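Local coordinates for conserved hypothetical protein (Bacteroides thetaiotaomicron, PDB 2FB6) that is of unknown function but folds as a small alpha/beta domain with helices packed around a parallel beta-sheet, at residues 26-29 with 30-34. Residues are numbered along the deposited sequence; the frame is centred on the assembly and turned at random.
Sequences LAMY and ALNSK
S33 and N32 each bond twice to the carbonyl one turn back, S33 to Y29 O and N32 to M28 O, adding a side-chain bond to the helical one. S33 OG donates to Y29 O at 2.8 Å, from above the carbonyl plane, while S33 N comes to the same oxygen from the opposite face at 2.9 Å. The serine hydroxyl stands beside its own backbone N (chi1 -71°), which swings it back over the preceding turn. One residue earlier, N32 ND2 reaches M28 O at 2.9 Å along a fairly straight line (160° at the hydrogen), with the acceptor close to the amide plane, and N32 N approaches that oxygen from the other face. The same i to i+4 backbone bonding runs through the preceding residues, A30 N to L26 O and L31 N to A27 O. All of this lies on helix 19-36, the crossover of a right-handed beta-alpha-beta unit between parallel strands 9-14 and 41-46; L26 and Y29 touch the first strand, S33 the second, and A27 and L31 lean on helix 58-70. The Y29 side chain leaves the helix with CG opposite the backbone N (chi1 -180°), which brings one face of its ring against S33, whose OG lies 3.2 Å from the ring plane, displaced toward the rim and 3.3 Å from CE1. Outside the two segments, the phenol OH anchors the ring by a hydrogen bond with W39 NE1. Were Y29 cut back to alanine, W39 NE1 would probably lose this partner and the ring-facing side of S33 OG its cover.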
loop_
_atom_site.group_PDB
_atom_site.type_symbol
_atom_site.label_atom_id
_atom_site.label_comp_id
_atom_site.label_asym_id
_atom_site.label_seq_id
_atom_site.Cartn_x
_atom_site.Cartn_y
_atom_site.Cartn_z
ATOM N N LEU A 26 8.921 -4.880 3.376
ATOM C CA LEU A 26 7.958 -3.889 2.965
ATOM C C LEU A 26 7.539 -2.972 4.117
ATOM O O LEU A 26 7.724 -1.753 4.030
ATOM C CB LEU A 26 6.745 -4.591 2.351
ATOM C CG LEU A 26 5.812 -3.735 1.513
ATOM C CD1 LEU A 26 5.089 -4.632 0.505
ATOM C CD2 LEU A 26 4.829 -2.997 2.405
ATOM N N ALA A 27 6.995 -3.546 5.191
ATOM C CA ALA A 27 6.494 -2.725 6.295
ATOM C C ALA A 27 7.622 -2.013 7.027
ATOM O O ALA A 27 7.500 -0.833 7.379
ATOM C CB ALA A 27 5.657 -3.550 7.266
HETATM N N MSE A 28 8.734 -2.713 7.240
HETATM C CA MSE A 28 9.840 -2.098 7.952
HETATM C C MSE A 28 10.412 -0.896 7.197
HETATM O O MSE A 28 10.658 0.175 7.790
HETATM C CB MSE A 28 10.936 -3.105 8.233
HETATM C CG MSE A 28 11.970 -2.539 9.141
HETATM SE SE MSE A 28 13.258 -3.882 9.493
HETATM C CE MSE A 28 14.335 -3.738 7.840
ATOM N N TYR A 29 10.591 -1.029 5.886
ATOM C CA TYR A 29 11.142 0.099 5.140
ATOM C C TYR A 29 10.126 1.243 5.051
ATOM O O TYR A 29 10.490 2.410 5.210
ATOM C CB TYR A 29 11.596 -0.342 3.757
ATOM C CG TYR A 29 12.183 0.802 2.958
ATOM C CD1 TYR A 29 13.345 1.464 3.383
ATOM C CD2 TYR A 29 11.585 1.221 1.761
ATOM C CE1 TYR A 29 13.893 2.521 2.638
ATOM C CE2 TYR A 29 12.125 2.268 1.026
ATOM C CZ TYR A 29 13.264 2.914 1.461
ATOM O OH TYR A 29 13.755 3.963 0.703
ATOM N N ALA A 30 8.859 0.915 4.831
ATOM C CA ALA A 30 7.857 1.958 4.678
ATOM C C ALA A 30 7.692 2.744 5.986
ATOM O O ALA A 30 7.699 4.002 5.997
ATOM C CB ALA A 30 6.534 1.363 4.224
ATOM N N LEU A 31 7.589 2.017 7.097
ATOM C CA LEU A 31 7.396 2.672 8.401
ATOM C C LEU A 31 8.576 3.544 8.783
ATOM O O LEU A 31 8.407 4.700 9.217
ATOM C CB LEU A 31 7.122 1.644 9.504
ATOM C CG LEU A 31 5.685 1.166 9.572
ATOM C CD1 LEU A 31 5.606 -0.136 10.347
ATOM C CD2 LEU A 31 4.834 2.270 10.229
ATOM N N ASN A 32 9.782 3.003 8.633
ATOM C CA ASN A 32 10.970 3.770 9.000
ATOM C C ASN A 32 11.151 4.967 8.082
ATOM O O ASN A 32 11.494 6.067 8.540
ATOM C CB ASN A 32 12.210 2.882 9.006
ATOM C CG ASN A 32 12.358 2.132 10.311
ATOM O OD1 ASN A 32 13.019 2.611 11.226
ATOM N ND2 ASN A 32 11.716 0.963 10.420
ATOM N N SER A 33 10.911 4.760 6.787
ATOM C CA SER A 33 10.998 5.856 5.822
ATOM C C SER A 33 10.081 7.004 6.194
ATOM O O SER A 33 10.492 8.179 6.121
ATOM C CB SER A 33 10.645 5.392 4.406
ATOM O OG SER A 33 11.654 4.574 3.872
ATOM N N LYS A 34 8.834 6.671 6.539
ATOM C CA LYS A 34 7.840 7.693 6.869
ATOM C C LYS A 34 8.193 8.382 8.181
ATOM O O LYS A 34 8.199 9.612 8.271
ATOM C CB LYS A 34 6.435 7.082 6.944
ATOM C CG LYS A 34 5.314 8.090 7.156
ATOM C CD LYS A 34 5.106 8.983 5.939
ATOM C CE LYS A 34 4.084 10.072 6.236
ATOM N NZ LYS A 34 3.838 10.952 5.064
#